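Local coordinates for extracellular solute-binding protein family 1 (PDB 4R2F), which binds the disaccharide laminaribiose as an extracellular solute-binding protein and probably delivers such sugars to a membrane transporter, at residues P150-I155 with K343-L348; A294-G299 with V370-P375; L307-N312 with K378-Q383. All blocks are in the same frame, centred on the assembly; numbering follows the deposited sequence.

Interaction 1 of 3, residues P150-I155 with K343-L348; sequences PWQLDI and KLMNAL. With BGC (beta-D-glucopyranose), chain B; BGC (beta-D-glucopyranose), chain C.
Two bends in the side chain of Met-345, at chi2 (-62°) and chi3 (-58°), fold its methyl group back toward the strand, where CE lies 3.8 Å from Trp-151 CZ3. This is a Met-aromatic contact in which sulfur and methyl approach the six-membered ring obliquely. The indole's own strand neighbour, Gln-152, lays CG over the centre of one ring face. Beyond that carbon the Gln-152 chain bends at chi2 (101°), bringing OE1 to 3.4 Å from Ala-347 CB, and the same oxygen accepts a hydrogen bond from Asn-311 ND2.

Backbone pairing fixes the register. Leu-153 and Leu-348 form an antiparallel hydrogen-bonded pair, Leu-153 N to Leu-348 O at 2.9 Å and Leu-348 N to Leu-153 O at 2.8 Å. Their side chains leave the sheet on one face, and CD1 of Leu-348 also packs against CG2 of Ile-155.

Asp-154 turns its carboxylate to the sugar: OD2 accepts hydrogen bonds from O2 of both glucose units, each 2.6 Å away. Its other oxygen, OD1, meets Arg-156 in a salt bridge and a water that lies 2.6 Å from Asn-346 O and has more acceptors in reach than protons. A single carboxylate oxygen thus bridges the two sugar rings, and beside the bridge that joins 343-348 to its strand, Asp-154 lines the glycan pocket of an extracellular solute-binding protein.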
loop_
_atom_site.group_PDB
_atom_site.type_symbol
_atom_site.label_atom_id
_atom_site.label_comp_id
_atom_site.label_asym_id
_atom_site.label_seq_id
_atom_site.Cartn_x
_atom_site.Cartn_y
_atom_site.Cartn_z
ATOM N N PRO A 150 2.382 -10.743 -9.399
ATOM C CA PRO A 150 1.491 -10.113 -8.420
ATOM C C PRO A 150 0.963 -11.067 -7.378
ATOM O O PRO A 150 0.733 -12.223 -7.689
ATOM C CB PRO A 150 0.319 -9.613 -9.279
ATOM C CG PRO A 150 0.315 -10.533 -10.466
ATOM C CD PRO A 150 1.768 -10.777 -10.742
ATOM N N TRP A 151 0.745 -10.594 -6.152
ATOM C CA TRP A 151 0.124 -11.463 -5.129
ATOM C C TRP A 151 -1.025 -10.828 -4.368
ATOM O O TRP A 151 -1.860 -11.524 -3.804
ATOM C CB TRP A 151 1.183 -12.073 -4.179
ATOM C CG TRP A 151 1.695 -11.202 -3.064
ATOM C CD1 TRP A 151 2.597 -10.170 -3.167
ATOM C CD2 TRP A 151 1.352 -11.288 -1.677
ATOM N NE1 TRP A 151 2.807 -9.599 -1.937
ATOM C CE2 TRP A 151 2.075 -10.277 -1.001
ATOM C CE3 TRP A 151 0.523 -12.134 -0.931
ATOM C CZ2 TRP A 151 1.986 -10.091 0.382
ATOM C CZ3 TRP A 151 0.423 -11.935 0.422
ATOM C CH2 TRP A 151 1.164 -10.923 1.074
ATOM N N GLN A 152 -1.073 -9.504 -4.342
ATOM C CA GLN A 152 -2.186 -8.806 -3.747
ATOM C C GLN A 152 -2.188 -7.361 -4.191
ATOM O O GLN A 152 -1.191 -6.862 -4.740
ATOM C CB GLN A 152 -2.189 -8.904 -2.201
ATOM C CG GLN A 152 -0.861 -8.651 -1.494
ATOM C CD GLN A 152 -0.717 -7.263 -0.882
ATOM O OE1 GLN A 152 -1.145 -6.254 -1.452
ATOM N NE2 GLN A 152 -0.088 -7.204 0.274
ATOM N N LEU A 153 -3.342 -6.725 -3.969
ATOM C CA LEU A 153 -3.573 -5.357 -4.301
ATOM C C LEU A 153 -3.925 -4.601 -3.048
ATOM O O LEU A 153 -4.980 -4.803 -2.458
ATOM C CB LEU A 153 -4.689 -5.226 -5.324
ATOM C CG LEU A 153 -4.439 -5.843 -6.701
ATOM C CD1 LEU A 153 -5.761 -6.051 -7.437
ATOM C CD2 LEU A 153 -3.487 -4.970 -7.485
ATOM N N ASP A 154 -3.042 -3.703 -2.645
ATOM C CA ASP A 154 -3.210 -3.025 -1.363
ATOM C C ASP A 154 -3.827 -1.683 -1.672
ATOM O O ASP A 154 -3.153 -0.765 -2.119
ATOM C CB ASP A 154 -1.862 -2.897 -0.663
ATOM C CG ASP A 154 -1.957 -2.273 0.732
ATOM O OD1 ASP A 154 -3.058 -2.175 1.310
ATOM O OD2 ASP A 154 -0.900 -1.853 1.236
ATOM N N ILE A 155 -5.121 -1.599 -1.427
ATOM C CA ILE A 155 -5.947 -0.443 -1.725
ATOM C C ILE A 155 -6.205 0.378 -0.449
ATOM O O ILE A 155 -6.062 -0.141 0.653
ATOM C CB ILE A 155 -7.290 -0.918 -2.358
ATOM C CG1 ILE A 155 -7.993 0.220 -3.109
ATOM C CG2 ILE A 155 -8.205 -1.545 -1.325
ATOM C CD1 ILE A 155 -8.970 -0.262 -4.156
ATOM N N LYS A 343 -8.908 -14.928 6.806
ATOM C CA LYS A 343 -9.198 -13.504 7.001
ATOM C C LYS A 343 -8.049 -12.783 7.675
ATOM O O LYS A 343 -8.244 -11.940 8.556
ATOM C CB LYS A 343 -10.471 -13.307 7.818
ATOM C CG LYS A 343 -11.677 -14.015 7.239
ATOM C CD LYS A 343 -12.899 -13.751 8.104
ATOM C CE LYS A 343 -14.125 -14.461 7.563
ATOM N NZ LYS A 343 -15.294 -14.126 8.416
ATOM N N LEU A 344 -6.841 -13.140 7.258
ATOM C CA LEU A 344 -5.623 -12.574 7.829
ATOM C C LEU A 344 -5.040 -11.418 6.994
ATOM O O LEU A 344 -4.090 -10.782 7.429
ATOM C CB LEU A 344 -4.575 -13.680 7.934
ATOM C CG LEU A 344 -4.934 -14.797 8.902
ATOM C CD1 LEU A 344 -3.882 -15.891 8.840
ATOM C CD2 LEU A 344 -5.069 -14.226 10.317
ATOM N N MET A 345 -5.606 -11.158 5.815
ATOM C CA MET A 345 -5.087 -10.133 4.900
ATOM C C MET A 345 -5.748 -8.760 5.020
ATOM O O MET A 345 -6.949 -8.626 5.329
ATOM C CB MET A 345 -5.204 -10.617 3.461
ATOM C CG MET A 345 -4.315 -11.807 3.110
ATOM S SD MET A 345 -2.558 -11.487 3.265
ATOM C CE MET A 345 -2.389 -10.120 2.138
ATOM N N ASN A 346 -4.929 -7.730 4.808
ATOM C CA ASN A 346 -5.393 -6.345 4.744
ATOM C C ASN A 346 -5.236 -5.793 3.307
ATOM O O ASN A 346 -4.868 -4.630 3.107
ATOM C CB ASN A 346 -4.607 -5.474 5.708
ATOM C CG ASN A 346 -4.994 -5.693 7.151
ATOM O OD1 ASN A 346 -4.385 -5.108 8.035
ATOM N ND2 ASN A 346 -5.997 -6.533 7.399
ATOM N N ALA A 347 -5.554 -6.639 2.334
ATOM C CA ALA A 347 -5.424 -6.305 0.917
ATOM C C ALA A 347 -6.375 -7.144 0.090
ATOM O O ALA A 347 -6.903 -8.140 0.573
ATOM C CB ALA A 347 -3.995 -6.534 0.455
ATOM N N LEU A 348 -6.587 -6.723 -1.152
ATOM C CA LEU A 348 -7.396 -7.465 -2.104
ATOM C C LEU A 348 -6.575 -8.600 -2.689
ATOM O O LEU A 348 -5.368 -8.474 -2.818
ATOM C CB LEU A 348 -7.873 -6.537 -3.220
ATOM C CG LEU A 348 -8.913 -5.488 -2.840
ATOM C CD1 LEU A 348 -8.972 -4.410 -3.897
ATOM C CD2 LEU A 348 -10.282 -6.097 -2.663
HETATM C C2 BGC B . 0.518 -1.600 4.368
HETATM C C3 BGC B . 1.870 -1.102 3.835
HETATM C C4 BGC B . 2.438 -0.057 4.805
HETATM C C5 BGC B . 2.468 -0.622 6.250
HETATM C C6 BGC B . 3.093 0.340 7.267
HETATM C C1 BGC B . 0.661 -2.055 5.832
HETATM O O1 BGC B . -0.603 -2.436 6.375
HETATM O O2 BGC B . 0.036 -2.665 3.531
HETATM O O3 BGC B . 1.674 -0.620 2.480
HETATM O O4 BGC B . 3.767 0.366 4.475
HETATM O O5 BGC B . 1.150 -0.938 6.605
HETATM O O6 BGC B . 2.427 1.603 7.214
HETATM C C2 BGC C . 2.334 -0.931 0.215
HETATM C C3 BGC C . 3.594 -1.171 -0.618
HETATM C C4 BGC C . 4.549 0.004 -0.462
HETATM C C5 BGC C . 4.842 0.248 1.012
HETATM C C6 BGC C . 5.702 1.501 1.227
HETATM C C1 BGC C . 2.803 -0.793 1.653
HETATM O O2 BGC C . 1.415 -2.009 0.079
HETATM O O3 BGC C . 3.256 -1.348 -1.993
HETATM O O4 BGC C . 5.786 -0.296 -1.095
HETATM O O5 BGC C . 3.621 0.384 1.747
HETATM O O6 BGC C . 5.033 2.707 0.796
HETATM O O HOH W 1 -5.829 -2.924 1.423
#

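Interaction 2 of 3, residues A294-G299 with V370-P375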
loop_
_atom_site.group_PDB
_atom_site.type_symbol
_atom_site.label_atom_id
_atom_site.label_comp_id
_atom_site.label_asym_id
_atom_site.label_seq_id
_atom_site.Cartn_x
_atom_site.Cartn_y
_atom_site.Cartn_z
ATOM N N ALA A 294 -16.341 3.819 4.166
ATOM C CA ALA A 294 -17.043 5.011 3.676
ATOM C C ALA A 294 -16.894 5.105 2.155
ATOM O O ALA A 294 -15.924 4.600 1.591
ATOM C CB ALA A 294 -16.483 6.273 4.347
ATOM N N SER A 295 -17.832 5.778 1.491
ATOM C CA SER A 295 -17.722 5.951 0.034
ATOM C C SER A 295 -16.591 6.915 -0.307
ATOM O O SER A 295 -16.305 7.830 0.466
ATOM C CB SER A 295 -19.037 6.468 -0.553
ATOM O OG SER A 295 -20.059 5.472 -0.434
ATOM N N PRO A 296 -15.944 6.720 -1.471
ATOM C CA PRO A 296 -14.938 7.695 -1.903
ATOM C C PRO A 296 -15.555 9.082 -1.996
ATOM O O PRO A 296 -16.768 9.213 -2.186
ATOM C CB PRO A 296 -14.496 7.202 -3.284
ATOM C CG PRO A 296 -15.085 5.855 -3.470
ATOM C CD PRO A 296 -16.175 5.656 -2.460
ATOM N N ILE A 297 -14.731 10.107 -1.821
ATOM C CA ILE A 297 -15.195 11.489 -1.859
ATOM C C ILE A 297 -14.627 12.214 -3.065
ATOM O O ILE A 297 -13.568 11.867 -3.593
ATOM C CB ILE A 297 -14.796 12.256 -0.605
ATOM C CG1 ILE A 297 -13.265 12.349 -0.467
ATOM C CG2 ILE A 297 -15.415 11.575 0.627
ATOM C CD1 ILE A 297 -12.832 12.978 0.841
ATOM N N ALA A 298 -15.338 13.251 -3.470
ATOM C CA ALA A 298 -14.949 14.043 -4.621
ATOM C C ALA A 298 -14.072 15.200 -4.198
ATOM O O ALA A 298 -14.314 15.834 -3.179
ATOM C CB ALA A 298 -16.197 14.561 -5.337
ATOM N N GLY A 299 -13.043 15.463 -4.995
ATOM C CA GLY A 299 -12.245 16.685 -4.859
ATOM C C GLY A 299 -13.057 17.911 -5.273
ATOM O O GLY A 299 -14.186 17.789 -5.777
ATOM N N VAL A 370 -14.390 -3.269 -3.494
ATOM C CA VAL A 370 -14.419 -3.756 -4.869
ATOM C C VAL A 370 -15.266 -2.880 -5.745
ATOM O O VAL A 370 -14.853 -2.492 -6.836
ATOM C CB VAL A 370 -14.900 -5.234 -4.919
ATOM C CG1 VAL A 370 -15.021 -5.760 -6.347
ATOM C CG2 VAL A 370 -13.883 -6.102 -4.189
ATOM N N ASN A 371 -16.452 -2.540 -5.264
ATOM C CA ASN A 371 -17.409 -1.865 -6.118
ATOM C C ASN A 371 -17.173 -0.370 -6.271
ATOM O O ASN A 371 -17.479 0.166 -7.299
ATOM C CB ASN A 371 -18.841 -2.104 -5.635
ATOM C CG ASN A 371 -19.293 -3.547 -5.842
ATOM O OD1 ASN A 371 -18.620 -4.332 -6.491
ATOM N ND2 ASN A 371 -20.421 -3.899 -5.257
ATOM N N GLU A 372 -16.643 0.279 -5.241
ATOM C CA GLU A 372 -16.508 1.731 -5.224
ATOM C C GLU A 372 -15.089 2.204 -5.322
ATOM O O GLU A 372 -14.860 3.276 -5.835
ATOM C CB GLU A 372 -17.163 2.315 -3.966
ATOM C CG GLU A 372 -18.671 1.993 -3.884
ATOM C CD GLU A 372 -19.416 2.739 -2.790
ATOM O OE1 GLU A 372 -18.952 3.817 -2.327
ATOM O OE2 GLU A 372 -20.509 2.252 -2.402
ATOM N N TYR A 373 -14.122 1.435 -4.834
ATOM C CA TYR A 373 -12.708 1.893 -4.903
ATOM C C TYR A 373 -11.935 1.296 -6.078
ATOM O O TYR A 373 -11.191 1.996 -6.777
ATOM C CB TYR A 373 -11.992 1.637 -3.545
ATOM C CG TYR A 373 -12.455 2.557 -2.446
ATOM C CD1 TYR A 373 -13.632 2.307 -1.722
ATOM C CD2 TYR A 373 -11.723 3.699 -2.126
ATOM C CE1 TYR A 373 -14.039 3.159 -0.693
ATOM C CE2 TYR A 373 -12.149 4.567 -1.147
ATOM C CZ TYR A 373 -13.298 4.287 -0.420
ATOM O OH TYR A 373 -13.675 5.157 0.549
ATOM N N VAL A 374 -12.105 0.010 -6.347
ATOM C CA VAL A 374 -11.336 -0.599 -7.428
ATOM C C VAL A 374 -11.491 0.131 -8.761
ATOM O O VAL A 374 -10.494 0.394 -9.429
ATOM C CB VAL A 374 -11.612 -2.111 -7.558
ATOM C CG1 VAL A 374 -11.028 -2.688 -8.857
ATOM C CG2 VAL A 374 -10.985 -2.813 -6.381
ATOM N N PRO A 375 -12.734 0.498 -9.135
ATOM C CA PRO A 375 -12.909 1.117 -10.464
ATOM C C PRO A 375 -12.230 2.472 -10.672
ATOM O O PRO A 375 -12.021 2.875 -11.814
ATOM C CB PRO A 375 -14.429 1.281 -10.581
ATOM C CG PRO A 375 -15.005 0.281 -9.631
ATOM C CD PRO A 375 -14.028 0.216 -8.490
#
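Pro-296 and Tyr-373 meet as a CH-pi pair, the motif on which the loop after strand 291-294 docks against helix 364-373. The proline ring comes from the opposite direction to the phenol and sets CG almost squarely over the middle of the aromatic face, 3.9 Å from the ring centroid and only 10° off the ring normal. CD of the same proline is displaced toward one side of the ring, 3.7 Å from Tyr-373 CE1.

The phenol is held at its rim as well as on this face. Ala-294 O lies at the ring edge, in the plane of the ring, and accepts a hydrogen bond from Tyr-373 OH at 2.5 Å. Seen from the acceptor, however, the hydroxyl stands above the carbonyl plane of Ala-294, 36° out of it, rather than on a lone pair. Leu-158 N of strand 145-161 donates to the same hydroxyl, so the tyrosine ties the loop and the helix to the sheet with two bonds on one oxygen.

Glu-372, the preceding residue, crosses Pro-296 at about a right angle. With CG beside the backbone N (chi1 -60°) and the chain extended beyond it, the carboxylate runs past the proline to the serine before it, and OE1 lies 3.3 Å from Pro-296 CD. Tyrosine and glutamate therefore hold interleaved points of one short loop and share Pro-296, the first through a buried phenol and the second through a more exposed carboxylate. At the serine, Ser-295 OG donates to Glu-372 OE1 at 2.7 Å, on the syn lone pair of that oxygen.

Interaction 3 of 3, residues L307-N312 with K378-Q383. With BGC (beta-D-glucopyranose), chain C.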
loop_
_atom_site.group_PDB
_atom_site.type_symbol
_atom_site.label_atom_id
_atom_site.label_comp_id
_atom_site.label_asym_id
_atom_site.label_seq_id
_atom_site.Cartn_x
_atom_site.Cartn_y
_atom_site.Cartn_z
ATOM N N LEU A 307 -6.189 5.151 -4.206
ATOM C CA LEU A 307 -4.775 4.780 -4.307
ATOM C C LEU A 307 -4.657 3.266 -4.142
ATOM O O LEU A 307 -5.263 2.696 -3.236
ATOM C CB LEU A 307 -3.981 5.479 -3.233
ATOM C CG LEU A 307 -2.511 5.102 -3.111
ATOM C CD1 LEU A 307 -1.792 5.423 -4.422
ATOM C CD2 LEU A 307 -1.881 5.864 -1.970
ATOM N N ILE A 308 -3.891 2.631 -5.028
ATOM C CA ILE A 308 -3.652 1.191 -4.991
ATOM C C ILE A 308 -2.177 0.854 -5.263
ATOM O O ILE A 308 -1.505 1.552 -6.032
ATOM C CB ILE A 308 -4.597 0.469 -5.978
ATOM C CG1 ILE A 308 -4.801 -0.999 -5.589
ATOM C CG2 ILE A 308 -4.107 0.587 -7.426
ATOM C CD1 ILE A 308 -5.963 -1.626 -6.357
ATOM N N PHE A 309 -1.695 -0.206 -4.592
ATOM C CA PHE A 309 -0.332 -0.737 -4.717
ATOM C C PHE A 309 -0.414 -2.154 -5.294
ATOM O O PHE A 309 -1.056 -3.028 -4.715
ATOM C CB PHE A 309 0.408 -0.766 -3.378
ATOM C CG PHE A 309 0.609 0.588 -2.798
ATOM C CD1 PHE A 309 -0.395 1.174 -2.044
ATOM C CD2 PHE A 309 1.772 1.301 -3.044
ATOM C CE1 PHE A 309 -0.247 2.460 -1.522
ATOM C CE2 PHE A 309 1.938 2.585 -2.520
ATOM C CZ PHE A 309 0.915 3.160 -1.772
ATOM N N PRO A 310 0.237 -2.377 -6.443
ATOM C CA PRO A 310 0.293 -3.685 -7.067
ATOM C C PRO A 310 1.397 -4.539 -6.479
ATOM O O PRO A 310 2.460 -4.697 -7.082
ATOM C CB PRO A 310 0.610 -3.339 -8.520
ATOM C CG PRO A 310 1.471 -2.139 -8.430
ATOM C CD PRO A 310 0.980 -1.367 -7.224
ATOM N N ASN A 311 1.165 -5.089 -5.298
ATOM C CA ASN A 311 2.225 -5.828 -4.629
ATOM C C ASN A 311 2.526 -7.163 -5.266
ATOM O O ASN A 311 1.656 -7.808 -5.865
ATOM C CB ASN A 311 1.904 -5.998 -3.151
ATOM C CG ASN A 311 2.010 -4.688 -2.403
ATOM O OD1 ASN A 311 2.985 -3.956 -2.566
ATOM N ND2 ASN A 311 1.004 -4.371 -1.601
ATOM N N ASN A 312 3.768 -7.578 -5.111
ATOM C CA ASN A 312 4.316 -8.653 -5.927
ATOM C C ASN A 312 5.412 -9.427 -5.196
ATOM O O ASN A 312 5.990 -8.953 -4.218
ATOM C CB ASN A 312 4.873 -8.058 -7.235
ATOM C CG ASN A 312 5.806 -6.878 -7.003
ATOM O OD1 ASN A 312 5.377 -5.686 -6.985
ATOM N ND2 ASN A 312 7.067 -7.175 -6.792
ATOM N N LYS A 378 -5.823 4.161 -8.818
ATOM C CA LYS A 378 -4.616 4.598 -9.533
ATOM C C LYS A 378 -3.379 4.317 -8.673
ATOM O O LYS A 378 -3.477 4.181 -7.447
ATOM C CB LYS A 378 -4.719 6.087 -9.807
ATOM C CG LYS A 378 -5.718 6.447 -10.907
ATOM C CD LYS A 378 -6.071 7.925 -10.825
ATOM C CE LYS A 378 -6.930 8.408 -11.988
ATOM N NZ LYS A 378 -6.098 8.847 -13.137
ATOM N N THR A 379 -2.218 4.219 -9.301
ATOM C CA THR A 379 -0.994 3.974 -8.579
ATOM C C THR A 379 -0.176 5.254 -8.473
ATOM O O THR A 379 -0.534 6.299 -9.004
ATOM C CB THR A 379 -0.112 2.891 -9.249
ATOM O OG1 THR A 379 0.492 3.414 -10.458
ATOM C CG2 THR A 379 -0.916 1.614 -9.531
ATOM N N PHE A 380 0.945 5.142 -7.783
ATOM C CA PHE A 380 1.951 6.210 -7.728
ATOM C C PHE A 380 2.436 6.688 -9.112
ATOM O O PHE A 380 3.004 7.767 -9.193
ATOM C CB PHE A 380 3.170 5.715 -6.954
ATOM C CG PHE A 380 3.088 5.871 -5.443
ATOM C CD1 PHE A 380 1.906 6.162 -4.773
ATOM C CD2 PHE A 380 4.236 5.667 -4.695
ATOM C CE1 PHE A 380 1.895 6.282 -3.388
ATOM C CE2 PHE A 380 4.227 5.799 -3.315
ATOM C CZ PHE A 380 3.059 6.093 -2.669
ATOM N N ALA A 381 2.269 5.887 -10.177
ATOM C CA ALA A 381 2.684 6.309 -11.536
ATOM C C ALA A 381 1.859 7.453 -12.104
ATOM O O ALA A 381 2.283 8.142 -13.045
ATOM C CB ALA A 381 2.642 5.125 -12.504
ATOM N N SER A 382 0.670 7.647 -11.553
ATOM C CA SER A 382 -0.261 8.628 -12.072
ATOM C C SER A 382 0.403 9.987 -12.177
ATOM O O SER A 382 1.121 10.405 -11.277
ATOM C CB SER A 382 -1.500 8.731 -11.186
ATOM O OG SER A 382 -2.279 7.556 -11.296
ATOM N N GLN A 383 0.167 10.669 -13.281
ATOM C CA GLN A 383 -0.863 10.313 -14.270
ATOM C C GLN A 383 -0.394 9.396 -15.405
ATOM O O GLN A 383 -1.124 9.184 -16.353
ATOM C CB GLN A 383 -1.408 11.586 -14.917
ATOM C CG GLN A 383 -1.601 12.737 -13.957
ATOM C CD GLN A 383 -2.850 13.516 -14.271
ATOM O OE1 GLN A 383 -3.956 13.127 -13.886
ATOM N NE2 GLN A 383 -2.687 14.619 -14.981
HETATM C C2 BGC C . 2.334 -0.931 0.215
HETATM C C3 BGC C . 3.594 -1.171 -0.618
HETATM C C4 BGC C . 4.549 0.004 -0.462
HETATM C C5 BGC C . 4.842 0.248 1.012
HETATM C C6 BGC C . 5.702 1.501 1.227
HETATM C C1 BGC C . 2.803 -0.793 1.653
HETATM O O2 BGC C . 1.415 -2.009 0.079
HETATM O O3 BGC C . 3.256 -1.348 -1.993
HETATM O O4 BGC C . 5.786 -0.296 -1.095
HETATM O O5 BGC C . 3.621 0.384 1.747
HETATM O O6 BGC C . 5.033 2.707 0.796
HETATM O O HOH W 2 0.877 2.920 -5.906
#
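Aromatic packing joins Phe-309 to Phe-380 in an edge-to-face pair, with centroids 5.0 Å apart and planes at 69°. The edge belongs to Phe-309, whose CZ comes within 3.6 Å of Phe-380 CE1, and the receiving face to Phe-380. Leu-307 reaches the same ring obliquely through CD1. Its CG lies anti to the backbone N (chi1 174°), which carries the branch toward the loop.

Among the polar contacts, Leu-307 and Lys-378 make a parallel bridge, and Ile-308 N donates to Lys-378 O at 2.9 Å. At the carbonyl of the same Ile-308 a water takes over from direct pairing: it donates to Ile-308 O at 2.7 Å and accepts from Phe-380 N. The loop then turns sharply, in a type I turn from Thr-379 to Ser-382, and Thr-379 OG1 accepts from Ala-381 N in an ST turn.

Sugar contacts come from Phe-309 itself and from Asn-311. One glucose unit lies over a face of Phe-309, its C2 offset toward the rim. Asn-311 grips two neighbouring hydroxyls of that unit, OD1 accepting from O3 at 2.7 Å and ND2 donating to O2 at 2.9 Å.

The amide's oxygen and nitrogen thus read adjacent hydroxyls in opposite senses, while Phe-309 offers an apolar face to the sugar and sets its edge on Phe-380.

Overall arrangement
Strands 145-161 and 306-316 lie side by side in one sheet, and interactions 1 and 3 each extend it, by an antiparallel bridge at 343-348 and a parallel one at 378-383. Both meet the same glucose unit, interaction 1 through a carboxylate and interaction 3 through an amide and an aromatic face; Gln-152 and Asn-311 join them. Interaction 1 is buried, whereas interactions 2 and 3 are partly buried, 3 close to the centre of the chain and 2 farther out. Interaction 2 has no sugar and relies on side-chain hydrogen bonds and proline packing instead of strand pairing. Ile-155 and Leu-348 nevertheless pack against helix 364-373, joining this outer contact to the core.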